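Phosphate ABC transporter, phosphate-binding protein (Clostridium perfringens, PDB 4Q8R) probably captures phosphate with high affinity outside the cell and delivers it to an ABC-type phosphate transporter. Local coordinates at residues 12-17 and 55-60; 73-78 and 207-212; 172-177 and 240-245. All coordinates share one frame; numbering follows the deposited sequence. Where two conformers were deposited one is given.

Contact 1 (12-17 and 55-60). With PO4 (phosphate ion), chain B.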
# COMPACT_ATOMS: atom_id res chain seq x y z
N THR A 12 -4.27 -3.16 3.92
CA THR A 12 -3.19 -3.94 4.43
C THR A 12 -1.88 -3.12 4.44
O THR A 12 -1.00 -3.40 5.27
CB THR A 12 -2.99 -5.28 3.68
OG1 THR A 12 -2.55 -5.06 2.35
CG2 THR A 12 -4.27 -6.08 3.71
N SER A 13 -1.73 -2.16 3.54
CA SER A 13 -0.51 -1.35 3.47
C SER A 13 -0.41 -0.50 4.74
O SER A 13 0.69 -0.32 5.27
CB SER A 13 -0.54 -0.42 2.27
OG SER A 13 -0.69 -1.11 1.04
N VAL A 14 -1.57 -0.04 5.22
CA VAL A 14 -1.61 0.83 6.42
C VAL A 14 -1.52 0.04 7.69
O VAL A 14 -1.20 0.62 8.73
CB VAL A 14 -2.91 1.74 6.41
CG1 VAL A 14 -2.93 2.77 7.56
CG2 VAL A 14 -2.98 2.53 5.14
N GLY A 15 -1.77 -1.26 7.67
CA GLY A 15 -1.83 -2.07 8.88
C GLY A 15 -0.60 -1.95 9.82
O GLY A 15 -0.79 -1.71 11.02
N PRO A 16 0.65 -2.06 9.28
CA PRO A 16 1.80 -2.04 10.19
C PRO A 16 1.85 -0.70 10.93
O PRO A 16 2.01 -0.68 12.17
CB PRO A 16 2.99 -2.21 9.25
CG PRO A 16 2.41 -3.20 8.21
CD PRO A 16 1.03 -2.63 7.97
N VAL A 17 1.67 0.41 10.22
CA VAL A 17 1.74 1.72 10.91
C VAL A 17 0.59 1.97 11.84
O VAL A 17 0.77 2.54 12.94
CB VAL A 17 1.98 2.89 9.93
CG1 VAL A 17 0.78 3.26 9.06
CG2 VAL A 17 2.46 4.15 10.69
N ILE A 55 -13.53 4.15 11.66
CA ILE A 55 -12.56 4.68 10.73
C ILE A 55 -12.19 3.64 9.67
O ILE A 55 -11.96 2.51 10.03
CB ILE A 55 -11.28 5.14 11.44
CG1 ILE A 55 -11.60 6.22 12.48
CG2 ILE A 55 -10.23 5.65 10.44
CD1 ILE A 55 -10.48 6.50 13.51
N GLY A 56 -12.20 4.03 8.40
CA GLY A 56 -11.62 3.21 7.32
C GLY A 56 -10.19 3.66 7.03
O GLY A 56 -9.88 4.85 7.05
N MET A 57 -9.31 2.71 6.78
CA MET A 57 -8.01 3.01 6.31
C MET A 57 -7.88 2.66 4.86
O MET A 57 -8.23 1.51 4.45
CB MET A 57 -6.93 2.49 7.23
CG MET A 57 -6.81 1.06 7.47
SD MET A 57 -5.79 0.58 8.93
CE MET A 57 -6.14 -1.20 8.66
N ALA A 58 -7.39 3.62 4.08
CA ALA A 58 -7.22 3.44 2.63
C ALA A 58 -5.82 3.84 2.18
O ALA A 58 -5.20 4.81 2.73
CB ALA A 58 -8.21 4.26 1.92
N SER A 59 -5.34 3.14 1.17
CA SER A 59 -4.02 3.42 0.57
C SER A 59 -4.19 3.90 -0.87
O SER A 59 -3.29 3.79 -1.74
CB SER A 59 -3.16 2.20 0.66
OG SER A 59 -3.68 1.15 -0.13
N ARG A 60 -5.37 4.45 -1.16
CA ARG A 60 -5.65 5.15 -2.42
C ARG A 60 -6.58 6.31 -2.08
O ARG A 60 -7.17 6.32 -0.98
CB ARG A 60 -6.35 4.24 -3.45
CG ARG A 60 -7.64 3.62 -2.95
CD ARG A 60 -8.48 3.21 -4.12
NE ARG A 60 -9.62 2.38 -3.77
CZ ARG A 60 -10.81 2.84 -3.43
NH1 ARG A 60 -11.02 4.16 -3.35
NH2 ARG A 60 -11.79 1.98 -3.22
P PO4 B . -4.24 -2.33 0.33
O1 PO4 B . -5.61 -1.68 0.11
O2 PO4 B . -4.35 -3.58 1.18
O3 PO4 B . -3.53 -2.53 -1.00
O4 PO4 B . -3.36 -1.28 1.09
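Val14 lies alongside the Met57 side chain, the two pointing in opposite directions as they pass, with Val14 CG1 3.9 Å from Met57 SD. Met57 CG is tucked between its backbone N and carbonyl carbon (chi1 62°), and the chain beyond it is extended, so CB, CG and SD of Met57 run as a zigzag past the valine. The other branch, Val14 CG2, is directed at the backbone, 4.0 Å from Ala58 O. Next to this apolar patch the segments meet through phosphate. Ser13 OG and Ser59 OG stand 3.9 Å apart, too far to bond each other, yet both donate to PO4 O4, each at 2.7 Å. A third donor, Ser13 N, reaches O4 at 3.1 Å, and Thr12 grips the adjacent oxygen: Thr12 OG1 to PO4 O2 is 2.6 Å and Thr12 N to PO4 O2 is 2.8 Å. Arg125, Ser41 and Thr131 contribute further hydrogen bonds, consistent with the phosphate site expected of this family. Residues 12-14 lead into helix 15-28, whose N-terminal end would favour the anion, while strand 55-58 runs between strands 6-10 and 205-213 and delivers Ser59 just past its end.

Contact 2 (73-78 and 207-212). With ZN (zinc ion), chain F.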
# COMPACT_ATOMS: atom_id res chain seq x y z
N GLU A 73 -11.87 12.88 4.76
CA GLU A 73 -10.58 12.24 4.65
C GLU A 73 -9.51 12.96 5.37
O GLU A 73 -9.46 14.21 5.42
CB GLU A 73 -10.18 12.14 3.19
CG GLU A 73 -11.34 11.80 2.33
CD GLU A 73 -10.99 12.04 0.91
OE1 GLU A 73 -11.73 12.77 0.23
OE2 GLU A 73 -9.91 11.58 0.49
N VAL A 74 -8.63 12.19 5.97
CA VAL A 74 -7.45 12.76 6.65
C VAL A 74 -6.23 12.00 6.10
O VAL A 74 -6.09 10.79 6.33
CB VAL A 74 -7.52 12.60 8.19
CG1 VAL A 74 -6.25 13.03 8.84
CG2 VAL A 74 -8.67 13.38 8.73
N GLU A 75 -5.33 12.72 5.45
CA GLU A 75 -4.10 12.15 5.02
C GLU A 75 -3.20 11.96 6.27
O GLU A 75 -2.88 12.94 6.97
CB GLU A 75 -3.48 13.04 3.95
CG GLU A 75 -2.28 12.50 3.26
CD GLU A 75 -1.75 13.42 2.12
OE1 GLU A 75 -2.56 14.06 1.40
OE2 GLU A 75 -0.51 13.50 1.92
N ILE A 76 -2.76 10.73 6.53
CA ILE A 76 -1.86 10.43 7.67
C ILE A 76 -0.39 10.13 7.34
O ILE A 76 0.47 10.21 8.22
CB ILE A 76 -2.37 9.30 8.57
CG1 ILE A 76 -2.53 7.99 7.78
CG2 ILE A 76 -3.70 9.65 9.20
CD1 ILE A 76 -2.89 6.78 8.66
N ALA A 77 -0.13 9.85 6.08
CA ALA A 77 1.21 9.51 5.54
C ALA A 77 1.13 9.51 4.02
O ALA A 77 0.02 9.47 3.44
CB ALA A 77 1.71 8.18 6.04
N TYR A 78 2.30 9.56 3.38
CA TYR A 78 2.41 9.17 1.96
C TYR A 78 3.25 7.91 1.95
O TYR A 78 4.00 7.64 2.90
CB TYR A 78 2.92 10.33 1.11
CG TYR A 78 2.20 10.60 -0.14
CD1 TYR A 78 0.98 11.30 -0.14
CD2 TYR A 78 2.73 10.16 -1.39
CE1 TYR A 78 0.30 11.53 -1.35
CE2 TYR A 78 2.08 10.38 -2.59
CZ TYR A 78 0.87 11.05 -2.59
OH TYR A 78 0.22 11.22 -3.80
N PRO A 207 -1.32 8.30 -1.22
CA PRO A 207 -1.60 8.65 0.20
C PRO A 207 -2.08 7.46 1.02
O PRO A 207 -2.66 6.49 0.50
CB PRO A 207 -2.74 9.67 0.08
CG PRO A 207 -3.53 9.18 -1.14
CD PRO A 207 -2.40 8.77 -2.11
N PHE A 208 -1.88 7.57 2.33
CA PHE A 208 -2.59 6.83 3.35
C PHE A 208 -3.64 7.76 3.92
O PHE A 208 -3.29 8.88 4.34
CB PHE A 208 -1.69 6.32 4.45
CG PHE A 208 -0.80 5.14 4.09
CD1 PHE A 208 -0.82 4.48 2.84
CD2 PHE A 208 0.05 4.61 5.08
CE1 PHE A 208 -0.01 3.38 2.61
CE2 PHE A 208 0.81 3.50 4.85
CZ PHE A 208 0.79 2.87 3.60
N LEU A 209 -4.90 7.30 3.91
CA LEU A 209 -6.04 8.06 4.42
C LEU A 209 -6.72 7.34 5.53
O LEU A 209 -6.89 6.10 5.51
CB LEU A 209 -7.07 8.33 3.31
CG LEU A 209 -6.62 8.98 2.02
CD1 LEU A 209 -7.77 9.02 1.02
CD2 LEU A 209 -6.03 10.35 2.30
N ALA A 210 -7.12 8.12 6.55
CA ALA A 210 -8.11 7.72 7.51
C ALA A 210 -9.40 8.42 7.06
O ALA A 210 -9.38 9.66 6.82
CB ALA A 210 -7.69 8.25 8.88
N VAL A 211 -10.50 7.66 6.91
CA VAL A 211 -11.74 8.14 6.43
C VAL A 211 -12.84 7.80 7.43
O VAL A 211 -12.80 6.78 8.11
CB VAL A 211 -12.10 7.65 5.00
CG1 VAL A 211 -11.00 7.99 4.02
CG2 VAL A 211 -12.43 6.14 4.99
N TYR A 212 -13.81 8.69 7.54
CA TYR A 212 -14.82 8.58 8.58
C TYR A 212 -15.99 9.50 8.20
O TYR A 212 -15.85 10.46 7.44
CB TYR A 212 -14.26 8.96 9.96
CG TYR A 212 -13.73 10.36 10.04
CD1 TYR A 212 -14.58 11.43 10.34
CD2 TYR A 212 -12.38 10.62 9.80
CE1 TYR A 212 -14.11 12.71 10.43
CE2 TYR A 212 -11.88 11.94 9.90
CZ TYR A 212 -12.75 12.97 10.21
OH TYR A 212 -12.33 14.27 10.28
ZN ZN F . -9.64 12.38 -1.52
O HOH W 1 -7.95 12.83 -1.32
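Segments 73-78 and 207-212, parts of neighbouring strands 71-86 and 205-213 of the mixed sheet, form an antiparallel pair interrupted by a beta bulge, with short axes 4.6 Å apart at closest approach. The register identifies the bulge: Glu75 faces Leu209, but Ala77 faces Phe208, so Ile76 is the extra residue.

Four backbone hydrogen bonds hold the ladder. Val74 and Ala210 form a reciprocal pair, in which Val74 N approaches the Ala210 carbonyl almost head-on. Around the bulge, Ile76 N donates to Phe208 O, whereas Phe208 N donates to Ala77 O at 2.9 Å and 172°. That last bond is straight at the hydrogen, although its donor sits above the carbonyl plane. Leu209 CA also approaches Val74 O at 3.3 Å, a CA-H...O contact.

Apolar contacts occupy both faces. On the side of Val74 and Ala210, Val74 CG2 meets the Tyr212 ring at its edge, 3.7 Å from CE2. Ile76 CG1, crossing obliquely, comes 3.8 Å from Phe208 CB; helix 219-229 packs over Val74, Ile76 and Tyr212. On the opposite face, that of Glu73, Glu75 and Leu209, Pro207 N lies over one face of the Tyr78 ring, toward the rim, with Pro207 CB 3.8 Å from Tyr78 CE1.

Metal coordination is at the Glu73 end of the pair. The extended Glu73 chain runs beside Leu209 and shares a zinc ion with Asp61, while Glu73 OE1 makes a salt bridge to Lys67. Glu73 OE2 binds ZN at 2.2 Å and lies 3.4 Å from Leu209 CD1.

Contact 3 (172-177 and 240-245). With ZN (zinc ion), chain C.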
# COMPACT_ATOMS: atom_id res chain seq x y z
N TYR A 172 4.10 -6.06 -6.27
CA TYR A 172 4.16 -4.68 -5.80
C TYR A 172 3.62 -4.61 -4.40
O TYR A 172 2.70 -5.30 -4.02
CB TYR A 172 3.45 -3.75 -6.76
CG TYR A 172 2.02 -4.20 -7.12
CD1 TYR A 172 0.95 -4.01 -6.23
CD2 TYR A 172 1.75 -4.76 -8.37
CE1 TYR A 172 -0.35 -4.37 -6.61
CE2 TYR A 172 0.47 -5.16 -8.70
CZ TYR A 172 -0.54 -4.97 -7.83
OH TYR A 172 -1.83 -5.33 -8.16
N ILE A 173 4.21 -3.73 -3.62
CA ILE A 173 3.92 -3.66 -2.21
C ILE A 173 4.37 -2.35 -1.61
O ILE A 173 5.31 -1.74 -2.09
CB ILE A 173 4.64 -4.81 -1.52
CG1 ILE A 173 4.05 -5.14 -0.17
CG2 ILE A 173 6.17 -4.55 -1.38
CD1 ILE A 173 4.54 -6.43 0.40
N SER A 174 3.68 -1.89 -0.57
CA SER A 174 4.10 -0.71 0.18
C SER A 174 5.57 -0.85 0.68
O SER A 174 5.98 -1.93 1.11
CB SER A 174 3.21 -0.58 1.41
OG SER A 174 3.76 0.29 2.39
N PHE A 175 6.29 0.26 0.66
CA PHE A 175 7.64 0.31 1.19
C PHE A 175 7.67 -0.20 2.64
O PHE A 175 8.74 -0.68 3.12
CB PHE A 175 8.12 1.75 1.24
CG PHE A 175 8.55 2.36 -0.07
CD1 PHE A 175 8.37 1.75 -1.33
CD2 PHE A 175 9.18 3.66 -0.03
CE1 PHE A 175 8.79 2.39 -2.46
CE2 PHE A 175 9.64 4.26 -1.17
CZ PHE A 175 9.41 3.63 -2.42
N SER A 176 6.55 -0.04 3.37
CA SER A 176 6.42 -0.47 4.75
C SER A 176 6.72 -1.96 4.96
O SER A 176 7.07 -2.41 6.04
CB SER A 176 5.01 -0.12 5.32
OG SER A 176 5.08 -0.04 6.67
N TYR A 177 6.54 -2.75 3.89
CA TYR A 177 6.77 -4.19 3.95
C TYR A 177 8.10 -4.60 3.37
O TYR A 177 8.44 -5.78 3.41
CB TYR A 177 5.69 -4.94 3.17
CG TYR A 177 4.34 -5.00 3.88
CD1 TYR A 177 3.51 -3.88 3.98
CD2 TYR A 177 3.93 -6.20 4.47
CE1 TYR A 177 2.27 -3.97 4.62
CE2 TYR A 177 2.73 -6.28 5.13
CZ TYR A 177 1.90 -5.19 5.22
OH TYR A 177 0.68 -5.42 5.82
N GLU A 240 8.11 3.43 10.05
CA GLU A 240 7.48 2.38 9.23
C GLU A 240 7.79 2.58 7.73
O GLU A 240 7.09 2.01 6.89
CB GLU A 240 5.98 2.36 9.52
CG GLU A 240 5.66 2.00 10.94
CD GLU A 240 5.99 0.58 11.32
OE1 GLU A 240 5.92 -0.29 10.46
OE2 GLU A 240 6.25 0.30 12.50
N HIS A 241 8.85 3.34 7.41
CA HIS A 241 9.29 3.62 6.04
C HIS A 241 8.28 4.38 5.16
O HIS A 241 8.29 4.32 3.95
CB HIS A 241 9.66 2.31 5.36
CG HIS A 241 10.50 1.43 6.22
ND1 HIS A 241 11.74 1.83 6.69
CD2 HIS A 241 10.28 0.20 6.73
CE1 HIS A 241 12.25 0.87 7.44
NE2 HIS A 241 11.39 -0.14 7.47
N LEU A 242 7.47 5.19 5.82
CA LEU A 242 6.55 6.09 5.16
C LEU A 242 7.05 7.51 5.09
O LEU A 242 8.09 7.84 5.67
CB LEU A 242 5.24 6.04 5.89
CG LEU A 242 4.66 4.63 6.15
CD1 LEU A 242 3.37 4.73 6.95
CD2 LEU A 242 4.42 3.84 4.85
N ILE A 243 6.29 8.36 4.44
CA ILE A 243 6.63 9.76 4.28
C ILE A 243 5.69 10.60 5.12
O ILE A 243 4.48 10.47 5.04
CB ILE A 243 6.52 10.19 2.81
CG1 ILE A 243 7.56 9.48 1.93
CG2 ILE A 243 6.63 11.69 2.65
CD1 ILE A 243 7.24 8.03 1.66
N LYS A 244 6.26 11.47 5.97
CA LYS A 244 5.46 12.28 6.84
C LYS A 244 4.59 13.23 6.06
O LYS A 244 4.98 13.76 5.00
CB LYS A 244 6.35 13.12 7.82
CG LYS A 244 7.10 12.28 8.82
CD LYS A 244 7.94 13.21 9.72
CE LYS A 244 8.79 12.44 10.70
NZ LYS A 244 9.60 13.30 11.65
N VAL A 245 3.39 13.39 6.56
CA VAL A 245 2.49 14.46 6.27
C VAL A 245 1.10 14.27 5.78
O VAL A 245 0.55 13.18 5.87
CB VAL A 245 3.23 15.65 5.67
CG1 VAL A 245 2.43 16.32 4.61
CG2 VAL A 245 3.54 16.58 6.80
ZN ZN C . 11.31 -1.93 8.94
O HOH W 2 7.58 -1.24 8.48
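Glu240 is the first residue to leave helical geometry after helix 231-239, and its carbonyl makes the direct polar link to 172-177. Ser176 OG donates to Glu240 O at 2.9 Å, approaching in the plane of the carbonyl along a lone pair. The serine hydroxyl is placed anti to its own backbone N (chi1 -156°), and Ser176 CA adds a CA-H...O contact to the same oxygen at 3.3 Å. One carbonyl thus receives both the hydroxyl and the backbone CH of a single residue. The Glu240 side chain, bent at chi2 (-68°), brings OE1 round to a water that donates to it and to Ser176 O, each at 2.8 Å, giving a second, solvent-mediated link.

His241 follows with positive phi (63°). Its O lies near the plane of the Phe175 ring, at the edge, and 3.7 Å from Phe175 CB. The imidazole extends past the Phe175 and Ser176 carbonyls, with Ser176 O at its edge, and His241 NE2 binds a zinc ion at 2.3 Å.

Leu242 completes the contact: its CD2 branch reaches Ser176 CB at 4.0 Å, and the side chain also packs on Val17 of helix 15-28. Ile243 is then hydrogen-bonded through its backbone to Tyr78 of strand 71-86.

On the partner side, Ser174 OG accepts from Ser176 N, an ST turn at the end of strand 169-174; the same hydroxyl is also hydrogen-bonded to Asp79. The turn meets a Schellman motif, with His241 as its C-prime residue and bonds from Leu242 N to Val237 O and from His241 N to Ala238 O.

In the fold
Centres of contacts 1 and 2 lie about 8 Å apart, those of 1 and 3 about 11 Å, and those of 2 and 3 about 13 Å. All three reach one mixed sheet: strand 205-213 lies between strands 55-58 and 71-86, and strand 169-174 also pairs with 71-86. Contact 1 closes before either of the others opens, whereas contacts 2 and 3 alternate along the chain. Thr12 O and Tyr177 OH, 2.7 Å apart, join contact 1 to 3; Val14 CG2 packs against Phe208 CG of contact 2. Thr12, a phosphate ligand, is thus tied to 172-177, while the helix that follows it touches the C-terminal tail at Glu240 and Leu242.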